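Local atomic coordinates of nisin leader peptide-processing serine protease NisP (PDB entry 4MZD), a protein that is a subtilisin-like serine protease, probably acting as an endopeptidase, that processes the nisin precursor by removing its leader peptide. Residues T258-N261 with F262-F266; G313-A316 with N317-Y321; N179-K182 with S183-A187; Y321-D324 with K325-Q329; Q223-L226 with N227-A231. All blocks are in the same frame, centred on the assembly; numbering follows the deposited sequence.

Overall arrangement
From the N terminus, contact 3 comes first, where the loop after strand 169-174 turns into helix 183-195. Contact 5 follows on helix 222-238, contact 1 on helix 256-264, contact 2 at the start of helix 316-328 and contact 4 on that helix's second half. All five are local, closing single helical turns rather than long loops; they run in series without nesting or crossing. Contacts 3 and 5 touch, joining two helices through Ser183 and Glu224. Contacts 2 and 4 share Tyr321 and meet where Phe318 packs on Phe326. Contact 1 touches none of the others, while contacts 4 and 5 lie about 43 Å apart, centre to centre.

Contact 1: residues T258-N261 with F262-F266; sequences TMIN and FLKRF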
loop_
_atom_site.group_PDB
_atom_site.type_symbol
_atom_site.label_atom_id
_atom_site.label_comp_id
_atom_site.label_asym_id
_atom_site.label_seq_id
_atom_site.Cartn_x
_atom_site.Cartn_y
_atom_site.Cartn_z
ATOM N N THR A 258 13.643 -0.037 19.761
ATOM C CA THR A 258 12.195 -0.094 19.871
ATOM C C THR A 258 11.622 -1.174 18.952
ATOM O O THR A 258 10.663 -1.856 19.312
ATOM C CB THR A 258 11.557 1.277 19.589
ATOM O OG1 THR A 258 11.910 2.184 20.643
ATOM C CG2 THR A 258 10.042 1.160 19.509
ATOM N N MET A 259 12.224 -1.342 17.777
ATOM C CA MET A 259 11.789 -2.388 16.852
ATOM C C MET A 259 12.142 -3.778 17.381
ATOM O O MET A 259 11.382 -4.731 17.202
ATOM C CB MET A 259 12.385 -2.180 15.456
ATOM C CG MET A 259 11.897 -0.922 14.750
ATOM S SD MET A 259 12.414 -0.816 13.013
ATOM C CE MET A 259 11.016 -1.553 12.158
ATOM N N ILE A 260 13.297 -3.898 18.025
ATOM C CA ILE A 260 13.656 -5.153 18.662
ATOM C C ILE A 260 12.681 -5.482 19.795
ATOM O O ILE A 260 12.215 -6.615 19.911
ATOM C CB ILE A 260 15.094 -5.115 19.195
ATOM C CG1 ILE A 260 16.077 -5.210 18.027
ATOM C CG2 ILE A 260 15.336 -6.258 20.181
ATOM C CD1 ILE A 260 16.093 -6.568 17.362
ATOM N N ASN A 261 12.379 -4.492 20.628
ATOM C CA ASN A 261 11.423 -4.694 21.711
ATOM C C ASN A 261 10.067 -5.144 21.184
ATOM O O ASN A 261 9.408 -5.993 21.780
ATOM C CB ASN A 261 11.263 -3.424 22.547
ATOM C CG ASN A 261 12.519 -3.070 23.307
ATOM O OD1 ASN A 261 13.426 -3.891 23.445
ATOM N ND2 ASN A 261 12.576 -1.843 23.815
ATOM N N PHE A 262 9.654 -4.571 20.059
ATOM C CA PHE A 262 8.409 -4.973 19.422
ATOM C C PHE A 262 8.501 -6.437 18.988
ATOM O O PHE A 262 7.617 -7.236 19.285
ATOM C CB PHE A 262 8.093 -4.044 18.243
ATOM C CG PHE A 262 6.858 -4.423 17.474
ATOM C CD1 PHE A 262 5.609 -3.947 17.849
ATOM C CD2 PHE A 262 6.948 -5.243 16.362
ATOM C CE1 PHE A 262 4.473 -4.296 17.132
ATOM C CE2 PHE A 262 5.818 -5.592 15.642
ATOM C CZ PHE A 262 4.583 -5.119 16.028
ATOM N N LEU A 263 9.595 -6.799 18.324
ATOM C CA LEU A 263 9.752 -8.166 17.829
ATOM C C LEU A 263 9.789 -9.202 18.944
ATOM O O LEU A 263 9.348 -10.338 18.761
ATOM C CB LEU A 263 11.009 -8.305 16.969
ATOM C CG LEU A 263 10.984 -7.666 15.585
ATOM C CD1 LEU A 263 12.187 -8.141 14.787
ATOM C CD2 LEU A 263 9.692 -8.016 14.865
ATOM N N LYS A 264 10.330 -8.821 20.096
ATOM C CA LYS A 264 10.433 -9.749 21.219
ATOM C C LYS A 264 9.067 -10.195 21.732
ATOM O O LYS A 264 8.956 -11.213 22.410
ATOM C CB LYS A 264 11.269 -9.139 22.341
ATOM C CG LYS A 264 12.750 -9.123 22.029
ATOM C CD LYS A 264 13.541 -8.446 23.132
ATOM C CE LYS A 264 15.030 -8.672 22.959
ATOM N NZ LYS A 264 15.398 -10.098 23.193
ATOM N N ARG A 265 8.029 -9.438 21.397
ATOM C CA ARG A 265 6.670 -9.820 21.759
ATOM C C ARG A 265 6.204 -11.027 20.948
ATOM O O ARG A 265 5.284 -11.741 21.365
ATOM C CB ARG A 265 5.702 -8.657 21.523
ATOM C CG ARG A 265 5.984 -7.394 22.319
ATOM C CD ARG A 265 5.033 -6.281 21.894
ATOM N NE ARG A 265 3.638 -6.710 21.972
ATOM C CZ ARG A 265 2.635 -6.129 21.319
ATOM N NH1 ARG A 265 2.863 -5.087 20.530
ATOM N NH2 ARG A 265 1.400 -6.595 21.452
ATOM N N PHE A 266 6.837 -11.252 19.798
ATOM C CA PHE A 266 6.321 -12.193 18.803
ATOM C C PHE A 266 7.331 -13.231 18.327
ATOM O O PHE A 266 6.969 -14.145 17.581
ATOM C CB PHE A 266 5.807 -11.431 17.579
ATOM C CG PHE A 266 4.845 -10.329 17.911
ATOM C CD1 PHE A 266 3.554 -10.620 18.312
ATOM C CD2 PHE A 266 5.230 -9.002 17.816
ATOM C CE1 PHE A 266 2.664 -9.605 18.618
ATOM C CE2 PHE A 266 4.347 -7.985 18.123
ATOM C CZ PHE A 266 3.064 -8.286 18.519
#
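Ile260 O accepts Lys264 N at 2.9 Å, the shortest of three i to i+4 hydrogen bonds in this part of helix 256-264, an alpha-helix of the subtilisin-like domain. Phe262 N to Thr258 O and Leu263 N to Met259 O, each 3.0 Å, complete the set. The root of the lysine chain packs on the same Ile260 carbonyl: with CG folded back beside its own backbone N (chi1 -74°), Lys264 CG lies 3.3 Å from Ile260 O. Farther along, Lys264 CE passes the branch methyl Ile260 CG2 at 3.7 Å before the chain bends into the ammonium group. Leu263 CG rests 3.4 Å from Met259 O, and the side chains of Met259, Ile260 and Leu263 all reach Val275 of strand 275-278, seating the helix against the sheet. On another side of the helix Asn261 OD1 is held by Gln257 NE2, one turn earlier. The aromatic groups gather toward the C-terminal residues of the segment. Phe266 CE2 lies 3.6 Å above the plane of the Phe262 ring, displaced toward its rim, while Phe266 CZ stands 3.6 Å above the centre of the Arg265 guanidinium plane.

Contact 2: residues G313-A316 with N317-Y321; sequences GTTA and NFKKY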
loop_
_atom_site.group_PDB
_atom_site.type_symbol
_atom_site.label_atom_id
_atom_site.label_comp_id
_atom_site.label_asym_id
_atom_site.label_seq_id
_atom_site.Cartn_x
_atom_site.Cartn_y
_atom_site.Cartn_z
ATOM N N GLY A 313 -6.056 7.918 7.975
ATOM C CA GLY A 313 -7.007 7.961 9.072
ATOM C C GLY A 313 -6.356 7.900 10.445
ATOM O O GLY A 313 -5.154 8.149 10.607
ATOM N N THR A 314 -7.173 7.586 11.445
ATOM C CA THR A 314 -6.710 7.539 12.822
ATOM C C THR A 314 -7.541 6.567 13.637
ATOM O O THR A 314 -8.749 6.408 13.408
ATOM C CB THR A 314 -6.776 8.932 13.481
ATOM O OG1 THR A 314 -6.317 8.835 14.831
ATOM C CG2 THR A 314 -8.191 9.476 13.505
ATOM N N THR A 315 -6.888 5.924 14.599
ATOM C CA THR A 315 -7.589 5.117 15.593
ATOM C C THR A 315 -7.571 5.762 16.982
ATOM O O THR A 315 -7.970 5.144 17.965
ATOM C CB THR A 315 -7.062 3.657 15.668
ATOM O OG1 THR A 315 -5.630 3.644 15.729
ATOM C CG2 THR A 315 -7.498 2.869 14.449
ATOM N N ALA A 316 -7.139 7.014 17.062
ATOM C CA ALA A 316 -6.995 7.654 18.370
ATOM C C ALA A 316 -8.324 7.772 19.110
ATOM O O ALA A 316 -8.393 7.522 20.315
ATOM C CB ALA A 316 -6.342 9.007 18.223
ATOM N N ASN A 317 -9.377 8.161 18.399
ATOM C CA ASN A 317 -10.680 8.298 19.039
ATOM C C ASN A 317 -11.352 6.958 19.270
ATOM O O ASN A 317 -12.000 6.753 20.289
ATOM C CB ASN A 317 -11.570 9.257 18.261
ATOM C CG ASN A 317 -10.969 10.632 18.183
ATOM O OD1 ASN A 317 -10.560 11.187 19.203
ATOM N ND2 ASN A 317 -10.868 11.177 16.980
ATOM N N PHE A 318 -11.187 6.033 18.330
ATOM C CA PHE A 318 -11.658 4.680 18.567
ATOM C C PHE A 318 -11.104 4.149 19.892
ATOM O O PHE A 318 -11.833 3.563 20.699
ATOM C CB PHE A 318 -11.257 3.748 17.425
ATOM C CG PHE A 318 -11.852 2.377 17.548
ATOM C CD1 PHE A 318 -13.044 2.069 16.918
ATOM C CD2 PHE A 318 -11.236 1.400 18.316
ATOM C CE1 PHE A 318 -13.602 0.812 17.039
ATOM C CE2 PHE A 318 -11.791 0.142 18.442
ATOM C CZ PHE A 318 -12.976 -0.152 17.801
ATOM N N LYS A 319 -9.808 4.343 20.111
ATOM C CA LYS A 319 -9.162 3.833 21.313
ATOM C C LYS A 319 -9.613 4.542 22.587
ATOM O O LYS A 319 -9.746 3.913 23.635
ATOM C CB LYS A 319 -7.652 3.935 21.167
ATOM C CG LYS A 319 -7.085 2.957 20.189
ATOM C CD LYS A 319 -5.613 3.213 19.997
ATOM C CE LYS A 319 -5.056 2.301 18.940
ATOM N NZ LYS A 319 -5.451 0.894 19.190
ATOM N N LYS A 320 -9.831 5.848 22.512
ATOM C CA LYS A 320 -10.283 6.588 23.686
ATOM C C LYS A 320 -11.717 6.260 24.070
ATOM O O LYS A 320 -12.031 6.127 25.252
ATOM C CB LYS A 320 -10.183 8.094 23.464
ATOM C CG LYS A 320 -8.791 8.646 23.567
ATOM C CD LYS A 320 -8.817 10.149 23.761
ATOM C CE LYS A 320 -9.283 10.866 22.512
ATOM N NZ LYS A 320 -9.128 12.340 22.652
ATOM N N TYR A 321 -12.593 6.159 23.078
ATOM C CA TYR A 321 -14.024 6.161 23.354
ATOM C C TYR A 321 -14.696 4.807 23.241
ATOM O O TYR A 321 -15.787 4.617 23.765
ATOM C CB TYR A 321 -14.727 7.186 22.463
ATOM C CG TYR A 321 -14.126 8.564 22.600
ATOM C CD1 TYR A 321 -13.961 9.140 23.851
ATOM C CD2 TYR A 321 -13.679 9.266 21.493
ATOM C CE1 TYR A 321 -13.393 10.389 23.994
ATOM C CE2 TYR A 321 -13.103 10.513 21.625
ATOM C CZ TYR A 321 -12.961 11.067 22.879
ATOM O OH TYR A 321 -12.391 12.306 23.015
HETATM O O HOH W 1 -10.230 7.225 15.712
#
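Thr315, Ala316 and Asn317 carry this local contact, in which the loop after strand 308-311 enters helix 316-328 through an ST turn. Thr314 OG1 accepts Ala316 N at 3.0 Å in a nearly straight bond (168°) and so holds the peptide that starts the helix. Thr315 occupies the N-cap position, yet its hydroxyl makes no capping bond. With chi1 at 48°, OG1 sits between the backbone N and the carbonyl carbon and is hydrogen-bonded to Asp299, whose other carboxylate oxygen bonds Thr314 OG1; one acid thus ties down both threonines. The Thr315 carbonyl takes Lys319 N at 2.9 Å, and Lys319 CG lies close to the same oxygen. Beyond it the lysine chain crosses the threonine, bringing Lys319 CE to 3.5 Å from Thr315 OG1. Ala316 O in turn receives Lys320 N at 3.1 Å, and Lys320 CG lies close to that oxygen as well. The Asn317 side chain touches Tyr331, and its amide ND2 is hydrogen-bonded to Asp335 of the short helix 332-335. A water bridges the first turn: it donates to Thr314 O at 2.9 Å and accepts Phe318 N at 3.0 Å, serving an amide near the helix start that lacks a partner one turn back. The Thr315 side chain is about 11 Å from that of Ser353, the predicted charge-relay serine. At the far end of residues 317-321, Lys320 CB stands 3.8 Å above the centre of the Tyr321 ring.

Contact 3: residues N179-K182 with S183-A187; sequences NLSK and SEWVA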
loop_
_atom_site.group_PDB
_atom_site.type_symbol
_atom_site.label_atom_id
_atom_site.label_comp_id
_atom_site.label_asym_id
_atom_site.label_seq_id
_atom_site.Cartn_x
_atom_site.Cartn_y
_atom_site.Cartn_z
ATOM N N ASN A 179 -5.908 -14.785 5.000
ATOM C CA ASN A 179 -5.128 -14.377 6.163
ATOM C C ASN A 179 -3.761 -13.783 5.847
ATOM O O ASN A 179 -3.665 -12.603 5.522
ATOM C CB ASN A 179 -5.055 -15.482 7.233
ATOM C CG ASN A 179 -4.247 -16.693 6.790
ATOM O OD1 ASN A 179 -4.461 -17.234 5.708
ATOM N ND2 ASN A 179 -3.305 -17.122 7.633
ATOM N N LEU A 180 -2.706 -14.586 5.962
ATOM C CA LEU A 180 -1.347 -14.082 5.808
ATOM C C LEU A 180 -0.740 -14.460 4.454
ATOM O O LEU A 180 -1.291 -15.268 3.699
ATOM C CB LEU A 180 -0.477 -14.563 6.967
ATOM C CG LEU A 180 -0.956 -14.087 8.344
ATOM C CD1 LEU A 180 -0.275 -14.864 9.456
ATOM C CD2 LEU A 180 -0.724 -12.587 8.500
ATOM N N SER A 181 0.407 -13.861 4.159
ATOM C CA SER A 181 1.108 -14.099 2.911
ATOM C C SER A 181 2.577 -14.410 3.196
ATOM O O SER A 181 2.993 -14.487 4.352
ATOM C CB SER A 181 0.935 -12.887 1.983
ATOM O OG SER A 181 1.564 -13.076 0.728
ATOM N N LYS A 182 3.339 -14.620 2.130
ATOM C CA LYS A 182 4.753 -14.997 2.223
ATOM C C LYS A 182 5.573 -14.138 1.277
ATOM O O LYS A 182 5.106 -13.777 0.198
ATOM C CB LYS A 182 4.951 -16.466 1.835
ATOM C CG LYS A 182 4.297 -17.470 2.766
ATOM C CD LYS A 182 5.066 -17.618 4.068
ATOM C CE LYS A 182 4.600 -18.841 4.837
ATOM N NZ LYS A 182 5.382 -19.024 6.089
ATOM N N SER A 183 6.811 -13.836 1.662
ATOM C CA SER A 183 7.669 -13.032 0.803
ATOM C C SER A 183 7.945 -13.721 -0.528
ATOM O O SER A 183 8.111 -13.057 -1.542
ATOM C CB SER A 183 8.981 -12.671 1.502
ATOM O OG SER A 183 9.748 -13.825 1.783
ATOM N N GLU A 184 8.007 -15.049 -0.537
ATOM C CA GLU A 184 8.215 -15.759 -1.797
ATOM C C GLU A 184 7.110 -15.417 -2.796
ATOM O O GLU A 184 7.371 -15.236 -3.985
ATOM C CB GLU A 184 8.288 -17.274 -1.570
ATOM C CG GLU A 184 8.832 -18.075 -2.754
ATOM C CD GLU A 184 7.764 -18.504 -3.750
ATOM O OE1 GLU A 184 6.560 -18.453 -3.418
ATOM O OE2 GLU A 184 8.135 -18.915 -4.874
ATOM N N TRP A 185 5.874 -15.329 -2.312
ATOM C CA TRP A 185 4.756 -15.032 -3.199
ATOM C C TRP A 185 4.804 -13.571 -3.644
ATOM O O TRP A 185 4.572 -13.260 -4.814
ATOM C CB TRP A 185 3.407 -15.303 -2.537
ATOM C CG TRP A 185 3.252 -16.540 -1.711
ATOM C CD1 TRP A 185 4.115 -17.600 -1.586
ATOM C CD2 TRP A 185 2.146 -16.813 -0.855
ATOM N NE1 TRP A 185 3.591 -18.521 -0.702
ATOM C CE2 TRP A 185 2.386 -18.054 -0.237
ATOM C CE3 TRP A 185 0.963 -16.123 -0.557
ATOM C CZ2 TRP A 185 1.489 -18.614 0.672
ATOM C CZ3 TRP A 185 0.073 -16.679 0.339
ATOM C CH2 TRP A 185 0.345 -17.908 0.951
ATOM N N VAL A 186 5.103 -12.679 -2.706
ATOM C CA VAL A 186 5.179 -11.259 -3.016
ATOM C C VAL A 186 6.289 -10.972 -4.026
ATOM O O VAL A 186 6.089 -10.203 -4.972
ATOM C CB VAL A 186 5.342 -10.406 -1.740
ATOM C CG1 VAL A 186 5.520 -8.937 -2.086
ATOM C CG2 VAL A 186 4.151 -10.595 -0.815
ATOM N N ALA A 187 7.447 -11.600 -3.841
ATOM C CA ALA A 187 8.552 -11.419 -4.777
ATOM C C ALA A 187 8.172 -11.875 -6.184
ATOM O O ALA A 187 8.459 -11.187 -7.161
ATOM C CB ALA A 187 9.816 -12.137 -4.279
#
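The chain runs extended through Ser181 and Lys182 and turns helical at Ser183, leaving Lys182 at the N-cap position with its carbonyl directed into the first turn. Lys182 O accepts Val186 N at 3.1 Å, in the carbonyl plane and almost straight (165°), and receives a weak bond from Trp185 N. The Lys182 side chain meets the indole of the same turn. Lys182 CB lies over one face of the Trp185 indole, 3.6 Å from the centroid of the five-membered ring and only 11° off its normal, a CH-pi contact. Lys182 CG, beside its own backbone N (chi1 -65°), continues across the ring to within 3.6 Å of Trp185 CE2. The chain then leads NZ away to a salt bridge with Asp128. Near the six-membered ring Ser181 OG approaches Trp185 CE3 at 3.4 Å, while its hydrogen bond goes to Val175 O. Lys182 N is buried here without a polar partner in the model. Ser183 OG is hydrogen-bonded to Glu224 of helix 222-238. This helix start belongs to the beta-alpha-beta crossover from strand 169-174 to strand 200-210, characteristic of the subtilisin fold; the Ser181 side chain is about 9 Å from that of Asp100, a predicted charge-relay residue.

Contact 4: residues Y321-D324 with K325-Q329; sequences YGQD and KFVSQ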
loop_
_atom_site.group_PDB
_atom_site.type_symbol
_atom_site.label_atom_id
_atom_site.label_comp_id
_atom_site.label_asym_id
_atom_site.label_seq_id
_atom_site.Cartn_x
_atom_site.Cartn_y
_atom_site.Cartn_z
ATOM N N TYR A 321 -12.593 6.159 23.078
ATOM C CA TYR A 321 -14.024 6.161 23.354
ATOM C C TYR A 321 -14.696 4.807 23.241
ATOM O O TYR A 321 -15.787 4.617 23.765
ATOM C CB TYR A 321 -14.727 7.186 22.463
ATOM C CG TYR A 321 -14.126 8.564 22.600
ATOM C CD1 TYR A 321 -13.961 9.140 23.851
ATOM C CD2 TYR A 321 -13.679 9.266 21.493
ATOM C CE1 TYR A 321 -13.393 10.389 23.994
ATOM C CE2 TYR A 321 -13.103 10.513 21.625
ATOM C CZ TYR A 321 -12.961 11.067 22.879
ATOM O OH TYR A 321 -12.391 12.306 23.015
ATOM N N GLY A 322 -14.048 3.871 22.561
ATOM C CA GLY A 322 -14.638 2.570 22.340
ATOM C C GLY A 322 -15.568 2.564 21.145
ATOM O O GLY A 322 -16.038 3.610 20.678
ATOM N N GLN A 323 -15.846 1.364 20.664
ATOM C CA GLN A 323 -16.597 1.174 19.439
ATOM C C GLN A 323 -17.990 1.806 19.447
ATOM O O GLN A 323 -18.388 2.442 18.471
ATOM C CB GLN A 323 -16.694 -0.319 19.163
ATOM C CG GLN A 323 -17.413 -0.662 17.899
ATOM C CD GLN A 323 -17.328 -2.135 17.619
ATOM O OE1 GLN A 323 -18.070 -2.934 18.192
ATOM N NE2 GLN A 323 -16.396 -2.513 16.761
ATOM N N ASP A 324 -18.741 1.640 20.529
ATOM C CA ASP A 324 -20.111 2.142 20.539
ATOM C C ASP A 324 -20.173 3.652 20.337
ATOM O O ASP A 324 -20.943 4.146 19.516
ATOM C CB ASP A 324 -20.830 1.737 21.826
ATOM C CG ASP A 324 -21.072 0.245 21.904
ATOM O OD1 ASP A 324 -21.291 -0.372 20.838
ATOM O OD2 ASP A 324 -21.036 -0.311 23.020
ATOM N N LYS A 325 -19.357 4.381 21.088
ATOM C CA LYS A 325 -19.327 5.838 21.002
ATOM C C LYS A 325 -18.673 6.312 19.704
ATOM O O LYS A 325 -19.089 7.309 19.115
ATOM C CB LYS A 325 -18.602 6.423 22.221
ATOM C CG LYS A 325 -18.373 7.933 22.180
ATOM C CD LYS A 325 -17.870 8.464 23.521
ATOM C CE LYS A 325 -17.419 9.917 23.410
ATOM N NZ LYS A 325 -16.980 10.476 24.724
ATOM N N PHE A 326 -17.636 5.602 19.271
ATOM C CA PHE A 326 -16.973 5.895 18.006
ATOM C C PHE A 326 -17.997 5.926 16.882
ATOM O O PHE A 326 -17.990 6.817 16.031
ATOM C CB PHE A 326 -15.904 4.831 17.727
ATOM C CG PHE A 326 -15.139 5.037 16.442
ATOM C CD1 PHE A 326 -14.185 6.039 16.334
ATOM C CD2 PHE A 326 -15.361 4.211 15.349
ATOM C CE1 PHE A 326 -13.488 6.220 15.154
ATOM C CE2 PHE A 326 -14.654 4.384 14.172
ATOM C CZ PHE A 326 -13.715 5.386 14.074
ATOM N N VAL A 327 -18.884 4.940 16.886
ATOM C CA VAL A 327 -19.895 4.834 15.853
ATOM C C VAL A 327 -21.072 5.773 16.126
ATOM O O VAL A 327 -21.461 6.547 15.257
ATOM C CB VAL A 327 -20.381 3.378 15.693
ATOM C CG1 VAL A 327 -21.517 3.297 14.686
ATOM C CG2 VAL A 327 -19.230 2.479 15.267
ATOM N N SER A 328 -21.629 5.726 17.332
ATOM C CA SER A 328 -22.833 6.503 17.619
ATOM C C SER A 328 -22.612 8.016 17.550
ATOM O O SER A 328 -23.537 8.768 17.238
ATOM C CB SER A 328 -23.430 6.114 18.973
ATOM O OG SER A 328 -22.677 6.659 20.037
ATOM N N GLN A 329 -21.396 8.465 17.843
ATOM C CA GLN A 329 -21.100 9.895 17.777
ATOM C C GLN A 329 -20.464 10.295 16.442
ATOM O O GLN A 329 -20.095 11.455 16.247
ATOM C CB GLN A 329 -20.233 10.338 18.960
ATOM C CG GLN A 329 -20.920 10.165 20.309
ATOM C CD GLN A 329 -20.145 10.784 21.460
ATOM O OE1 GLN A 329 -19.102 11.407 21.260
ATOM N NE2 GLN A 329 -20.654 10.613 22.674
HETATM O O HOH W 2 -18.077 3.200 23.412
#
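Backbone hydrogen bonds join Gly322-Asp324 to the turn that follows: Phe326 N to Gly322 O at 2.9 Å, Val327 N to Gln323 O at 3.0 Å and Ser328 N to Asp324 O at 2.8 Å. The position before them is wetted. A water donates to Tyr321 O at 2.7 Å and accepts Lys325 N at 2.9 Å, standing where a direct i to i+4 bond would otherwise lie. This insertion coincides with a kink at Gly322, whose positive phi (84°) departs from helical geometry and leaves the amides of Gln323 and Asp324 without bonds to the turn before. A CH-pi contact spans the same gap. Lys325 CE lies over a face of the Tyr321 ring, 3.9 Å from its centroid, and NZ ends 3.4 Å from Tyr321 CD1; the chain is extended from CG onward, and CG anti to the backbone N (chi1 174°) launches it across the ring. In van der Waals contact with the carbonyls of the turn before, Phe326 CB sits 3.2 Å from Gly322 O, while its ring leads away to meet Trp336 and Phe318. Val327 CG2 lies close to Gln323 O on the exposed side. Far from the annotated sites, the arrangement exemplifies an alpha-helix kinked at a glycine with water inserted into its hydrogen-bond ladder.

Contact 5: residues Q223-L226 with N227-A231; sequences QEYL and NYKSA
Gln223 meets Asn227 one turn on, first through the backbone, where Asn227 N donates to Gln223 O at 2.9 Å. The glutamine chain bends at chi2 (65°) and brings its amide back along the helix, so that NE2 makes a weak hydrogen bond of 3.1 Å to Asn227 OD1. The two amide planes are only 23° apart, but the bond is strained in angle and doubtful, because Asn227 has a second conformer. Glu224 O receives Tyr228 N at 3.0 Å, and CD1 of the Tyr228 ring lies obliquely 3.5 Å from that oxygen. The Glu224 carboxylate is engaged elsewhere: OE1 binds both Ser183 OG and Gln207 NE2, while Gln207 OE1 is hydrogen-bonded to the Tyr228 hydroxyl. Tyr225 O accepts Lys229 N at 2.9 Å. Its ring also meets the lysine chain, with Tyr225 CE2 3.8 Å from Lys229 CE in an oblique approach, and packs against Phe282 and on Leu209 and Val276 of the sheet. Leu226 O takes Ser230 N at 2.9 Å. The Leu226 side chain lies alongside that of Lys229, pointing the same way; CD2 is 3.9 Å from NZ, the lysine chain having bent at chi3 to bring it there. Glu224 and Tyr228 thus share Gln207 of strand 200-210 and fix helix 222-238 by polar bonds to the sheet and to helix 183-195, whereas Tyr225 and Leu226 touch the end of the Lys229 chain by van der Waals contact, which probably leaves its charge unneutralised by this contact.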
loop_
_atom_site.group_PDB
_atom_site.type_symbol
_atom_site.label_atom_id
_atom_site.label_comp_id
_atom_site.label_asym_id
_atom_site.label_seq_id
_atom_site.Cartn_x
_atom_site.Cartn_y
_atom_site.Cartn_z
ATOM N N GLN A 223 17.900 -13.855 4.238
ATOM C CA GLN A 223 17.554 -14.465 2.957
ATOM C C GLN A 223 16.269 -13.874 2.380
ATOM O O GLN A 223 16.204 -13.592 1.187
ATOM C CB GLN A 223 17.449 -15.989 3.051
ATOM C CG GLN A 223 17.171 -16.658 1.703
ATOM C CD GLN A 223 18.309 -16.490 0.712
ATOM O OE1 GLN A 223 19.327 -17.169 0.810
ATOM N NE2 GLN A 223 18.144 -15.587 -0.246
ATOM N N GLU A 224 15.246 -13.694 3.214
ATOM C CA GLU A 224 14.014 -13.075 2.729
ATOM C C GLU A 224 14.288 -11.667 2.220
ATOM O O GLU A 224 13.753 -11.252 1.194
ATOM C CB GLU A 224 12.943 -13.008 3.814
ATOM C CG GLU A 224 12.313 -14.333 4.195
ATOM C CD GLU A 224 11.063 -14.126 5.028
ATOM O OE1 GLU A 224 10.008 -13.788 4.448
ATOM O OE2 GLU A 224 11.134 -14.269 6.266
ATOM N N TYR A 225 15.111 -10.927 2.957
ATOM C CA TYR A 225 15.474 -9.576 2.558
ATOM C C TYR A 225 16.124 -9.598 1.178
ATOM O O TYR A 225 15.779 -8.801 0.302
ATOM C CB TYR A 225 16.404 -8.968 3.606
ATOM C CG TYR A 225 16.934 -7.587 3.304
ATOM C CD1 TYR A 225 16.269 -6.453 3.750
ATOM C CD2 TYR A 225 18.127 -7.415 2.614
ATOM C CE1 TYR A 225 16.769 -5.189 3.499
ATOM C CE2 TYR A 225 18.624 -6.156 2.356
ATOM C CZ TYR A 225 17.945 -5.048 2.802
ATOM O OH TYR A 225 18.443 -3.792 2.550
ATOM N N LEU A 226 17.063 -10.519 0.979
ATOM C CA LEU A 226 17.742 -10.635 -0.310
ATOM C C LEU A 226 16.790 -11.015 -1.439
ATOM O O LEU A 226 16.969 -10.598 -2.583
ATOM C CB LEU A 226 18.875 -11.654 -0.227
ATOM C CG LEU A 226 20.068 -11.224 0.617
ATOM C CD1 LEU A 226 21.070 -12.357 0.645
ATOM C CD2 LEU A 226 20.702 -9.947 0.075
ATOM N N ASN A 227 15.787 -11.827 -1.127
ATOM C CA ASN A 227 14.793 -12.208 -2.127
ATOM C C ASN A 227 13.937 -11.018 -2.565
ATOM O O ASN A 227 13.638 -10.864 -3.753
ATOM C CB ASN A 227 13.926 -13.359 -1.616
ATOM C CG ASN A 227 14.702 -14.653 -1.470
ATOM O OD1 ASN A 227 15.788 -14.805 -2.028
ATOM N ND2 ASN A 227 14.137 -15.601 -0.729
ATOM N N TYR A 228 13.551 -10.172 -1.615
ATOM C CA TYR A 228 12.886 -8.923 -1.963
ATOM C C TYR A 228 13.818 -8.054 -2.786
ATOM O O TYR A 228 13.403 -7.455 -3.779
ATOM C CB TYR A 228 12.491 -8.121 -0.735
ATOM C CG TYR A 228 11.187 -8.494 -0.084
ATOM C CD1 TYR A 228 11.149 -8.861 1.252
ATOM C CD2 TYR A 228 9.989 -8.439 -0.785
ATOM C CE1 TYR A 228 9.961 -9.182 1.874
ATOM C CE2 TYR A 228 8.790 -8.759 -0.173
ATOM C CZ TYR A 228 8.783 -9.127 1.156
ATOM O OH TYR A 228 7.580 -9.447 1.752
ATOM N N LYS A 229 15.074 -7.950 -2.353
ATOM C CA LYS A 229 16.004 -7.070 -3.043
ATOM C C LYS A 229 16.137 -7.470 -4.508
ATOM O O LYS A 229 16.132 -6.621 -5.394
ATOM C CB LYS A 229 17.374 -7.068 -2.368
ATOM C CG LYS A 229 18.279 -5.963 -2.886
ATOM C CD LYS A 229 19.736 -6.253 -2.609
ATOM C CE LYS A 229 20.026 -6.272 -1.132
ATOM N NZ LYS A 229 21.500 -6.304 -0.940
ATOM N N SER A 230 16.254 -8.768 -4.757
ATOM C CA SER A 230 16.382 -9.263 -6.119
ATOM C C SER A 230 15.148 -8.921 -6.959
ATOM O O SER A 230 15.262 -8.516 -8.117
ATOM C CB SER A 230 16.610 -10.775 -6.104
ATOM O OG SER A 230 16.789 -11.270 -7.415
ATOM N N ALA A 231 13.967 -9.088 -6.374
ATOM C CA ALA A 231 12.734 -8.795 -7.093
ATOM C C ALA A 231 12.604 -7.304 -7.399
ATOM O O ALA A 231 12.194 -6.913 -8.500
ATOM C CB ALA A 231 11.524 -9.299 -6.310
#